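Local coordinates for SnoaL-like domain-containing protein (Methylibium petroleiphilum PM1, PDB 3G16), which is of unknown function but adopts the cystatin-like fold of the SnoaL and NTF2 proteins, consistent with binding a small molecule in its pocket, at residues A[17-22]-A[60-65]; A[39-44]-A[56-61]; A[89-94]-A[122-127]; A[107-112]-A[117-122]. One frame throughout, in Å; residues are numbered along the deposited sequence.

Contact 1. Residues A[17-22]-A[60-65]; sequences RTYYDG and HRWRTA
Tyr19 and Trp62 bridge helices 9-24 and 55-69 with a single polar link. Trp62 NE1 donates to Tyr19 OH over 3.0 Å, with an N-H...O angle of 143°, so the bond is clearly bent. The oxygen sits at the rim of the indole, 23° out of its plane, and neither ring lies over the face of the other. Beside the bond the one apolar pair is loose, Tyr19 CE1 to Trp62 CD1 at 4.2 Å. The tyrosine spans the gap because its first torsion (chi1 165°) sets the ring opposite the backbone N and sends the hydroxyl out toward the second helix; tryptophan answers it as a broad apolar group carrying one N-H. Both side chains are buried, and the packing is dense on their flanks: Trp62 meets Trp73 and Phe52 edge-to-face, while Tyr19 meets Phe35 in the same way. An unidentified bound ligand lies about 3 Å from the Trp62 side chain.

The backs of the helices are different in character. Arg17, Asp21 and His60 are exposed, a setting that suits their charged or polar ends. On that side Thr64 folds back on its own helix, OG1 donating to His60 O at 2.9 Å from the face of the carbonyl opposite to the one used by Thr64 N. With so little apolar overlap between the helices, the chemistry implies an interface defined by one directional bond, which gives the buried indole N-H its acceptor and is likely to fix how the tryptophan is turned beside the ligand.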
# COMPACT_ATOMS: atom_id res chain seq x y z
N ARG A 17 -4.28 -15.28 5.13
CA ARG A 17 -4.63 -15.36 6.53
C ARG A 17 -3.73 -16.41 7.27
O ARG A 17 -3.40 -16.24 8.47
CB ARG A 17 -6.11 -15.68 6.71
CG ARG A 17 -7.02 -14.55 6.22
CD ARG A 17 -8.47 -14.73 6.72
NE ARG A 17 -9.34 -13.67 6.21
CZ ARG A 17 -9.46 -12.44 6.71
NH1 ARG A 17 -8.77 -12.02 7.79
NH2 ARG A 17 -10.30 -11.61 6.12
N THR A 18 -3.39 -17.50 6.58
CA THR A 18 -2.50 -18.48 7.16
C THR A 18 -1.14 -17.82 7.48
O THR A 18 -0.50 -18.06 8.48
CB THR A 18 -2.29 -19.69 6.25
OG1 THR A 18 -3.56 -20.31 6.03
CG2 THR A 18 -1.32 -20.70 6.89
N TYR A 19 -0.67 -16.98 6.55
CA TYR A 19 0.59 -16.28 6.68
C TYR A 19 0.58 -15.40 7.95
O TYR A 19 1.47 -15.46 8.76
CB TYR A 19 0.89 -15.46 5.40
CG TYR A 19 1.97 -14.42 5.54
CD1 TYR A 19 3.25 -14.73 6.01
CD2 TYR A 19 1.73 -13.16 5.12
CE1 TYR A 19 4.22 -13.75 6.12
CE2 TYR A 19 2.70 -12.16 5.22
CZ TYR A 19 3.94 -12.47 5.74
OH TYR A 19 4.90 -11.45 5.79
N TYR A 20 -0.44 -14.55 8.04
CA TYR A 20 -0.57 -13.66 9.21
C TYR A 20 -0.71 -14.45 10.51
O TYR A 20 -0.16 -14.08 11.51
CB TYR A 20 -1.69 -12.62 9.01
CG TYR A 20 -1.24 -11.38 8.26
CD1 TYR A 20 -0.93 -11.44 6.94
CD2 TYR A 20 -1.15 -10.17 8.91
CE1 TYR A 20 -0.46 -10.30 6.23
CE2 TYR A 20 -0.76 -9.00 8.25
CZ TYR A 20 -0.39 -9.10 6.90
OH TYR A 20 0.03 -7.92 6.26
N ASP A 21 -1.45 -15.55 10.47
CA ASP A 21 -1.55 -16.44 11.65
C ASP A 21 -0.15 -16.89 12.03
O ASP A 21 0.25 -16.88 13.17
CB ASP A 21 -2.41 -17.65 11.37
CG ASP A 21 -3.91 -17.34 11.34
OD1 ASP A 21 -4.31 -16.21 11.54
OD2 ASP A 21 -4.67 -18.33 11.04
N GLY A 22 0.58 -17.37 11.05
CA GLY A 22 1.93 -17.85 11.28
C GLY A 22 2.85 -16.78 11.84
O GLY A 22 3.70 -17.04 12.69
N HIS A 60 12.00 -16.39 9.51
CA HIS A 60 12.92 -16.27 10.63
C HIS A 60 12.87 -14.86 11.22
O HIS A 60 12.89 -14.69 12.46
CB HIS A 60 14.35 -16.61 10.17
CG HIS A 60 15.33 -16.64 11.29
ND1 HIS A 60 15.11 -17.43 12.39
CD2 HIS A 60 16.55 -16.06 11.46
CE1 HIS A 60 16.15 -17.34 13.21
NE2 HIS A 60 17.01 -16.49 12.69
N ARG A 61 12.83 -13.86 10.35
CA ARG A 61 12.88 -12.48 10.81
C ARG A 61 11.59 -12.09 11.53
O ARG A 61 11.63 -11.43 12.56
CB ARG A 61 13.29 -11.56 9.66
CG ARG A 61 14.79 -11.84 9.26
CD ARG A 61 15.23 -11.27 7.97
NE ARG A 61 16.44 -11.93 7.53
CZ ARG A 61 17.08 -11.63 6.39
NH1 ARG A 61 16.74 -10.57 5.67
NH2 ARG A 61 18.13 -12.35 6.02
N TRP A 62 10.44 -12.58 11.06
CA TRP A 62 9.21 -12.29 11.79
C TRP A 62 9.19 -13.08 13.10
O TRP A 62 8.71 -12.56 14.10
CB TRP A 62 7.96 -12.57 10.99
CG TRP A 62 7.74 -11.72 9.80
CD1 TRP A 62 7.15 -12.12 8.64
CD2 TRP A 62 8.07 -10.32 9.61
NE1 TRP A 62 7.08 -11.09 7.75
CE2 TRP A 62 7.63 -9.98 8.31
CE3 TRP A 62 8.68 -9.31 10.39
CZ2 TRP A 62 7.77 -8.70 7.79
CZ3 TRP A 62 8.79 -8.02 9.84
CH2 TRP A 62 8.37 -7.75 8.55
N ARG A 63 9.72 -14.30 13.17
CA ARG A 63 9.78 -15.01 14.42
C ARG A 63 10.61 -14.20 15.42
O ARG A 63 10.22 -14.04 16.59
CB ARG A 63 10.40 -16.37 14.23
CG ARG A 63 10.59 -17.09 15.56
CD ARG A 63 11.48 -18.20 15.40
NE ARG A 63 11.85 -18.81 16.66
CZ ARG A 63 12.93 -19.53 16.76
NH1 ARG A 63 13.74 -19.67 15.69
NH2 ARG A 63 13.23 -20.10 17.93
N THR A 64 11.73 -13.63 14.99
CA THR A 64 12.57 -12.80 15.82
C THR A 64 11.80 -11.59 16.34
O THR A 64 11.92 -11.19 17.51
CB THR A 64 13.78 -12.32 14.97
OG1 THR A 64 14.52 -13.48 14.52
CG2 THR A 64 14.68 -11.39 15.76
N ALA A 65 11.00 -10.99 15.46
CA ALA A 65 10.23 -9.82 15.83
C ALA A 65 9.23 -10.15 16.93
O ALA A 65 9.04 -9.37 17.88
CB ALA A 65 9.49 -9.23 14.63

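Contact 2. Residues A[39-44]-A[56-61]; sequences AVHYFP and AQIAHR
Ile58 of helix 55-69 reaches across to Ala39 and His41 of strand 39-42, and its side chain carries nearly the whole contact. Its CB is directed toward the strand but still stands 5.1 Å from His41 CB, so the branches do the touching. The CG1 methylene comes to 4.0 Å from His41 CB. Beyond it the chain runs on extended, and the terminal CD1 methyl settles over the strand backbone, 3.9 Å from Ala39 O and 4.0 Å from His41 N, with Ala39 CB at 4.3 Å beside it. The other branch, CG2, lies at the edge of the His41 ring, near its plane, and also faces the Tyr19 hydroxyl. A beta-branched residue suits this place because its two arms cover backbone and ring at once, while the small Ala39 lets the methyl come close to the strand.

His41 is held in its own way. With chi1 at -157° its ring swings away from the backbone N, and ND1 donates to Tyr42 O at 3.1 Å, a bond lying in the imidazole plane although the donor stands well above the carbonyl plane. Phe43 CZ covers one face of the ring near its rim, and the unidentified ligand is about 4 Å from the side chain.

The axes of strand and helix approach to 8.6 Å with their directions inclined at 48°. Strand 39-42 is paired with strand 116-124 in the main sheet, and a helix laid aslant on the concave side of such a curved sheet, with apolar side chains between, is characteristic of the cystatin-like, NTF2-type cone.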
# COMPACT_ATOMS: atom_id res chain seq x y z
N ALA A 39 10.58 -16.46 -2.53
CA ALA A 39 9.84 -15.22 -2.35
C ALA A 39 10.70 -14.15 -1.68
O ALA A 39 11.53 -14.44 -0.82
CB ALA A 39 8.61 -15.47 -1.46
N VAL A 40 10.45 -12.91 -2.08
CA VAL A 40 11.15 -11.75 -1.51
C VAL A 40 10.12 -10.78 -0.91
O VAL A 40 9.06 -10.52 -1.49
CB VAL A 40 12.02 -11.03 -2.54
CG1 VAL A 40 12.80 -9.86 -1.89
CG2 VAL A 40 13.02 -11.99 -3.20
N HIS A 41 10.43 -10.25 0.26
CA HIS A 41 9.65 -9.18 0.91
C HIS A 41 10.47 -7.90 0.84
O HIS A 41 11.67 -7.88 1.23
CB HIS A 41 9.40 -9.50 2.37
CG HIS A 41 8.22 -8.81 2.99
ND1 HIS A 41 7.95 -7.45 2.87
CD2 HIS A 41 7.28 -9.30 3.81
CE1 HIS A 41 6.86 -7.17 3.59
NE2 HIS A 41 6.43 -8.28 4.17
N TYR A 42 9.88 -6.84 0.30
CA TYR A 42 10.51 -5.53 0.21
C TYR A 42 9.85 -4.60 1.20
O TYR A 42 8.65 -4.73 1.54
CB TYR A 42 10.34 -4.98 -1.20
CG TYR A 42 11.00 -5.82 -2.27
CD1 TYR A 42 12.30 -5.64 -2.58
CD2 TYR A 42 10.31 -6.81 -2.96
CE1 TYR A 42 12.94 -6.41 -3.54
CE2 TYR A 42 10.93 -7.58 -3.93
CZ TYR A 42 12.25 -7.38 -4.22
OH TYR A 42 12.88 -8.14 -5.21
N PHE A 43 10.63 -3.58 1.57
CA PHE A 43 10.24 -2.58 2.57
C PHE A 43 10.77 -1.23 2.13
O PHE A 43 11.63 -1.16 1.28
CB PHE A 43 10.88 -2.91 3.95
CG PHE A 43 10.54 -4.26 4.44
CD1 PHE A 43 9.39 -4.47 5.14
CD2 PHE A 43 11.40 -5.32 4.22
CE1 PHE A 43 9.06 -5.72 5.61
CE2 PHE A 43 11.09 -6.59 4.69
CZ PHE A 43 9.93 -6.81 5.38
N PRO A 44 10.27 -0.17 2.78
CA PRO A 44 10.90 1.11 2.46
C PRO A 44 12.42 1.05 2.60
O PRO A 44 12.93 0.40 3.54
CB PRO A 44 10.26 2.04 3.50
CG PRO A 44 8.96 1.47 3.77
CD PRO A 44 9.16 -0.04 3.73
N ALA A 56 12.29 -18.63 3.91
CA ALA A 56 12.85 -19.00 5.22
C ALA A 56 13.33 -17.77 5.97
O ALA A 56 13.30 -17.72 7.20
CB ALA A 56 14.02 -20.01 5.04
N GLN A 57 13.83 -16.80 5.24
CA GLN A 57 14.33 -15.56 5.82
C GLN A 57 13.19 -14.67 6.31
O GLN A 57 13.27 -14.06 7.39
CB GLN A 57 15.21 -14.81 4.83
CG GLN A 57 16.60 -15.43 4.67
CD GLN A 57 16.58 -16.91 4.27
OE1 GLN A 57 16.26 -17.25 3.09
NE2 GLN A 57 16.88 -17.80 5.23
N ILE A 58 12.13 -14.55 5.51
CA ILE A 58 10.96 -13.81 5.95
C ILE A 58 10.48 -14.42 7.26
O ILE A 58 10.26 -13.70 8.24
CB ILE A 58 9.86 -13.91 4.85
CG1 ILE A 58 10.30 -13.19 3.55
CG2 ILE A 58 8.55 -13.33 5.37
CD1 ILE A 58 9.39 -13.50 2.33
N ALA A 59 10.33 -15.75 7.30
CA ALA A 59 9.80 -16.42 8.47
C ALA A 59 10.68 -16.24 9.70
O ALA A 59 10.20 -15.97 10.80
CB ALA A 59 9.58 -17.93 8.14
N HIS A 60 12.00 -16.39 9.51
CA HIS A 60 12.92 -16.27 10.63
C HIS A 60 12.87 -14.86 11.22
O HIS A 60 12.89 -14.69 12.46
CB HIS A 60 14.35 -16.61 10.17
CG HIS A 60 15.33 -16.64 11.29
ND1 HIS A 60 15.11 -17.43 12.39
CD2 HIS A 60 16.55 -16.06 11.46
CE1 HIS A 60 16.15 -17.34 13.21
NE2 HIS A 60 17.01 -16.49 12.69
N ARG A 61 12.83 -13.86 10.35
CA ARG A 61 12.88 -12.48 10.81
C ARG A 61 11.59 -12.09 11.53
O ARG A 61 11.63 -11.43 12.56
CB ARG A 61 13.29 -11.56 9.66
CG ARG A 61 14.79 -11.84 9.26
CD ARG A 61 15.23 -11.27 7.97
NE ARG A 61 16.44 -11.93 7.53
CZ ARG A 61 17.08 -11.63 6.39
NH1 ARG A 61 16.74 -10.57 5.67
NH2 ARG A 61 18.13 -12.35 6.02

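Contact 3. Residues A[89-94]-A[122-127]; sequences IEWTHF and AFYASP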
# COMPACT_ATOMS: atom_id res chain seq x y z
N ILE A 89 -3.07 -5.53 1.17
CA ILE A 89 -3.45 -5.68 2.57
C ILE A 89 -3.13 -4.38 3.31
O ILE A 89 -1.98 -3.88 3.21
CB ILE A 89 -2.65 -6.81 3.27
CG1 ILE A 89 -2.70 -8.13 2.45
CG2 ILE A 89 -3.10 -6.99 4.72
CD1 ILE A 89 -1.74 -9.21 2.99
N GLU A 90 -4.09 -3.81 4.03
CA GLU A 90 -3.84 -2.71 4.97
C GLU A 90 -3.67 -3.40 6.30
O GLU A 90 -4.51 -4.24 6.65
CB GLU A 90 -4.98 -1.71 5.04
CG GLU A 90 -4.71 -0.46 5.83
CD GLU A 90 -5.93 0.42 5.96
OE1 GLU A 90 -7.07 -0.14 5.95
OE2 GLU A 90 -5.77 1.64 6.08
N TRP A 91 -2.57 -3.12 6.99
CA TRP A 91 -2.22 -3.86 8.17
C TRP A 91 -1.76 -2.96 9.33
O TRP A 91 -1.44 -1.77 9.13
CB TRP A 91 -1.11 -4.89 7.82
CG TRP A 91 0.08 -4.28 7.13
CD1 TRP A 91 0.33 -4.36 5.80
CD2 TRP A 91 1.15 -3.49 7.69
NE1 TRP A 91 1.47 -3.65 5.47
CE2 TRP A 91 2.01 -3.13 6.62
CE3 TRP A 91 1.50 -3.10 8.98
CZ2 TRP A 91 3.16 -2.35 6.80
CZ3 TRP A 91 2.64 -2.33 9.17
CH2 TRP A 91 3.46 -1.97 8.07
N THR A 92 -1.67 -3.55 10.50
CA THR A 92 -1.10 -2.90 11.67
C THR A 92 -0.09 -3.85 12.26
O THR A 92 -0.37 -5.05 12.43
CB THR A 92 -2.14 -2.52 12.73
OG1 THR A 92 -3.09 -1.62 12.13
CG2 THR A 92 -1.50 -1.84 13.96
N HIS A 93 1.09 -3.32 12.55
CA HIS A 93 2.16 -4.01 13.25
C HIS A 93 2.22 -3.37 14.65
O HIS A 93 2.68 -2.23 14.83
CB HIS A 93 3.47 -3.84 12.47
CG HIS A 93 4.65 -4.50 13.12
ND1 HIS A 93 5.89 -4.54 12.52
CD2 HIS A 93 4.77 -5.19 14.28
CE1 HIS A 93 6.74 -5.17 13.33
NE2 HIS A 93 6.08 -5.59 14.40
N PHE A 94 1.71 -4.08 15.65
CA PHE A 94 1.76 -3.65 17.02
C PHE A 94 3.07 -4.14 17.60
O PHE A 94 3.29 -5.33 17.72
CB PHE A 94 0.61 -4.24 17.85
CG PHE A 94 -0.74 -3.65 17.52
CD1 PHE A 94 -1.09 -2.43 18.03
CD2 PHE A 94 -1.64 -4.32 16.71
CE1 PHE A 94 -2.33 -1.86 17.72
CE2 PHE A 94 -2.89 -3.77 16.40
CZ PHE A 94 -3.19 -2.52 16.91
N ALA A 122 5.98 -3.66 0.89
CA ALA A 122 5.31 -2.95 1.98
C ALA A 122 5.65 -1.47 2.06
O ALA A 122 6.78 -1.05 1.79
CB ALA A 122 5.64 -3.60 3.33
N PHE A 123 4.64 -0.71 2.45
CA PHE A 123 4.65 0.76 2.54
C PHE A 123 4.10 1.13 3.90
O PHE A 123 3.29 0.38 4.46
CB PHE A 123 3.79 1.36 1.45
CG PHE A 123 4.21 0.90 0.07
CD1 PHE A 123 5.18 1.55 -0.64
CD2 PHE A 123 3.68 -0.26 -0.46
CE1 PHE A 123 5.60 1.09 -1.90
CE2 PHE A 123 4.09 -0.74 -1.72
CZ PHE A 123 5.04 -0.05 -2.42
N TYR A 124 4.50 2.28 4.41
CA TYR A 124 4.17 2.68 5.77
C TYR A 124 3.39 3.95 5.89
O TYR A 124 3.57 4.89 5.11
CB TYR A 124 5.44 2.90 6.57
CG TYR A 124 6.35 1.72 6.82
CD1 TYR A 124 5.92 0.40 6.65
CD2 TYR A 124 7.63 1.94 7.32
CE1 TYR A 124 6.79 -0.69 6.97
CE2 TYR A 124 8.48 0.87 7.62
CZ TYR A 124 8.05 -0.41 7.42
OH TYR A 124 8.86 -1.47 7.75
N ALA A 125 2.58 4.04 6.97
CA ALA A 125 1.96 5.30 7.35
C ALA A 125 2.98 6.11 8.14
O ALA A 125 2.77 6.44 9.32
CB ALA A 125 0.71 5.03 8.21
N SER A 126 4.10 6.43 7.50
CA SER A 126 5.17 7.17 8.12
C SER A 126 5.46 8.39 7.24
O SER A 126 5.43 8.29 6.02
CB SER A 126 6.38 6.26 8.30
OG SER A 126 7.42 6.95 8.97
N PRO A 127 5.72 9.55 7.84
CA PRO A 127 5.96 10.71 7.00
C PRO A 127 7.21 10.57 6.13
O PRO A 127 8.13 9.81 6.43
CB PRO A 127 6.10 11.85 8.02
CG PRO A 127 6.49 11.27 9.23
CD PRO A 127 5.82 9.89 9.26
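The probable pocket in the concave sheet of this NTF2-like fold is lined by Tyr124, with Trp91 packed beside it; the Tyr124 hydroxyl hydrogen-bonds an unidentified ligand. The six-membered ring of the indole meets the tyrosine rim to rim: Trp91 CH2 is 3.7 Å from Tyr124 CD1, the ring centroids are 6.0 Å apart and the planes stand at 87°, yet neither lies over the other's face. Next to CH2, Trp91 CZ2 touches the backbone at Phe123 O, 3.6 Å away, and Ala122 CB at 4.4 Å, where a small methyl admits the large indole.

The two strands, 86-95 and 116-124, are not neighbours; strand 100-111 runs between them, and their segments cross at 61° with axes 9.1 Å apart. A side chain as long as tryptophan's suits that distance across the curved sheet. Trp91 spans it with CG lodged between its backbone N and carbonyl carbon (chi1 53°), the crowded position, which turns the indole toward the second strand. Replacing Trp91 by an alanine would probably open a gap against Ala122 and leave the Tyr124 ring freer to turn. On the far side of strand 86-95, Glu90 binds Arg121 of the second subunit.

Contact 4. Residues A[107-112]-A[117-122]; sequences CVEFDR and IREIRA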
# COMPACT_ATOMS: atom_id res chain seq x y z
N CYS A 107 1.48 -4.67 -1.16
CA CYS A 107 1.05 -5.38 -2.37
C CYS A 107 1.59 -6.77 -2.30
O CYS A 107 2.77 -6.97 -1.93
CB CYS A 107 1.59 -4.69 -3.59
SG CYS A 107 0.87 -3.02 -3.84
N VAL A 108 0.76 -7.76 -2.66
CA VAL A 108 1.13 -9.16 -2.61
C VAL A 108 0.93 -9.77 -3.96
O VAL A 108 -0.19 -9.69 -4.52
CB VAL A 108 0.24 -9.89 -1.57
CG1 VAL A 108 0.57 -11.38 -1.48
CG2 VAL A 108 0.36 -9.26 -0.18
N GLU A 109 1.97 -10.36 -4.54
CA GLU A 109 1.85 -11.10 -5.78
C GLU A 109 1.83 -12.58 -5.50
O GLU A 109 2.64 -13.08 -4.75
CB GLU A 109 3.02 -10.83 -6.72
CG GLU A 109 3.20 -9.39 -7.14
CD GLU A 109 4.23 -9.20 -8.21
OE1 GLU A 109 4.96 -10.14 -8.55
OE2 GLU A 109 4.33 -8.02 -8.65
N PHE A 110 0.90 -13.29 -6.17
CA PHE A 110 0.88 -14.73 -6.15
C PHE A 110 1.57 -15.33 -7.35
O PHE A 110 1.56 -14.78 -8.45
CB PHE A 110 -0.56 -15.24 -6.08
CG PHE A 110 -1.14 -15.14 -4.70
CD1 PHE A 110 -1.65 -13.92 -4.24
CD2 PHE A 110 -1.15 -16.21 -3.85
CE1 PHE A 110 -2.15 -13.83 -2.97
CE2 PHE A 110 -1.67 -16.11 -2.58
CZ PHE A 110 -2.16 -14.92 -2.14
N ASP A 111 2.19 -16.47 -7.09
CA ASP A 111 2.65 -17.39 -8.14
C ASP A 111 1.42 -18.23 -8.51
O ASP A 111 1.00 -19.08 -7.74
CB ASP A 111 3.76 -18.28 -7.61
CG ASP A 111 4.16 -19.36 -8.56
OD1 ASP A 111 4.40 -19.08 -9.75
OD2 ASP A 111 4.23 -20.51 -8.15
N ARG A 112 0.89 -18.01 -9.69
CA ARG A 112 -0.31 -18.74 -10.15
C ARG A 112 -0.07 -20.24 -10.26
O ARG A 112 -1.00 -21.01 -10.05
CB ARG A 112 -0.78 -18.22 -11.48
CG ARG A 112 -1.24 -16.76 -11.49
CD ARG A 112 -1.34 -16.29 -12.93
NE ARG A 112 -1.79 -14.92 -13.13
CZ ARG A 112 -3.05 -14.55 -13.28
NH1 ARG A 112 -4.04 -15.42 -13.21
NH2 ARG A 112 -3.35 -13.26 -13.53
N ILE A 117 2.45 -17.19 -2.26
CA ILE A 117 2.94 -15.82 -2.40
C ILE A 117 4.35 -15.83 -2.96
O ILE A 117 5.21 -16.57 -2.48
CB ILE A 117 2.92 -15.11 -1.05
CG1 ILE A 117 1.47 -14.99 -0.54
CG2 ILE A 117 3.53 -13.73 -1.19
CD1 ILE A 117 1.35 -14.58 0.92
N ARG A 118 4.60 -14.98 -3.95
CA ARG A 118 5.95 -14.85 -4.53
C ARG A 118 6.64 -13.55 -4.16
O ARG A 118 7.85 -13.47 -4.22
CB ARG A 118 5.93 -15.03 -6.06
CG ARG A 118 5.35 -13.91 -6.81
CD ARG A 118 5.41 -14.18 -8.31
NE ARG A 118 4.97 -13.04 -9.06
CZ ARG A 118 4.70 -13.08 -10.35
NH1 ARG A 118 4.81 -14.22 -11.04
NH2 ARG A 118 4.31 -11.98 -10.97
N GLU A 119 5.89 -12.53 -3.77
CA GLU A 119 6.49 -11.24 -3.45
C GLU A 119 5.54 -10.42 -2.63
O GLU A 119 4.33 -10.44 -2.85
CB GLU A 119 6.78 -10.49 -4.75
CG GLU A 119 7.51 -9.18 -4.58
CD GLU A 119 7.93 -8.58 -5.90
OE1 GLU A 119 8.83 -9.17 -6.56
OE2 GLU A 119 7.33 -7.58 -6.32
N ILE A 120 6.11 -9.64 -1.70
CA ILE A 120 5.35 -8.67 -0.89
C ILE A 120 6.13 -7.35 -0.93
O ILE A 120 7.37 -7.37 -0.78
CB ILE A 120 5.11 -9.11 0.57
CG1 ILE A 120 4.40 -10.47 0.60
CG2 ILE A 120 4.34 -8.02 1.32
CD1 ILE A 120 4.18 -11.01 2.00
N ARG A 121 5.45 -6.25 -1.19
CA ARG A 121 6.06 -4.90 -1.21
C ARG A 121 5.29 -4.08 -0.19
O ARG A 121 4.12 -3.80 -0.40
CB ARG A 121 5.97 -4.30 -2.61
CG ARG A 121 6.66 -5.13 -3.68
CD ARG A 121 6.76 -4.41 -5.01
NE ARG A 121 5.50 -4.01 -5.59
CZ ARG A 121 4.69 -4.83 -6.27
NH1 ARG A 121 4.98 -6.11 -6.43
NH2 ARG A 121 3.58 -4.36 -6.82
N ALA A 122 5.98 -3.66 0.89
CA ALA A 122 5.31 -2.95 1.98
C ALA A 122 5.65 -1.47 2.06
O ALA A 122 6.78 -1.05 1.79
CB ALA A 122 5.64 -3.60 3.33
O HOH W 1 7.65 -10.66 -8.62
O HOH W 2 2.54 -6.18 -8.92
O HOH W 3 5.99 -16.78 -10.29
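Backbone bonds join Cys107 with Arg121 and Glu109 with Glu119 as the antiparallel hairpin of strands 100-111 and 116-124. Its regular pairing is broken by a classic beta bulge, where Arg118 and Glu119 both face Glu109. Glu109 O takes a strong bond from Arg118 N (2.8 Å) and only a weak one from Glu119 N.

The salt bridges centre on the Glu109 carboxylate. Arg118 grips OE1 side-on through NE (2.9 Å) and NH2, both from the same face of the carboxylate. Arg121 NH1 meets Glu109 OE2 at 3.0 Å from well above the carboxylate plane, and the same nitrogen binds Glu119 OE2 at 2.8 Å. The bend at chi3 (-59°) folds the Arg121 guanidinium back over Cys107 CB. One water links Glu109 OE1 to Glu119 OE1. An alanine in place of Glu109 would remove the carboxylate and would probably leave Arg118 without its salt-bridge mate.

Apolar packing occupies the other side of the hairpin, toward helix 9-24. Ile117 CG1 lies over the face of the Phe110 ring, a CH-pi contact 4.2 Å from the centroid, while Ile117 CG2 meets Val108 CG1 at 3.8 Å.

Glu109 OE2 and Glu119 OE2 lie 3.8 Å apart. Their repulsion is probably offset by the shared Arg121 and by Arg145, which also binds Glu119; as Arg121 NE pairs with Glu90 of the second subunit, the charges are probably balanced across a network reaching the dimer interface.

Overall arrangement
All four contacts are largely buried, but only contact 4 reaches an exposed edge, through Arg118. Contacts 1 and 2 share helix 55-69 and meet where Trp62 packs on Phe43 and His41; contacts 3 and 4 share strand 116-124, which pairs with the strand of contact 2 through Tyr42 and Ala122. Chemistry follows position. Toward the pocket, contacts 1 to 3 rely on aromatic and aliphatic groups with few polar links, and Trp62, His41 and Tyr124 gather near the unidentified ligand. Contact 4 buries far more surface, adds backbone bonds between adjacent strands and gathers its charges on the face opposite the apolar packing. Contacts 3 and 4 touch the second subunit, contact 2 only through Pro44.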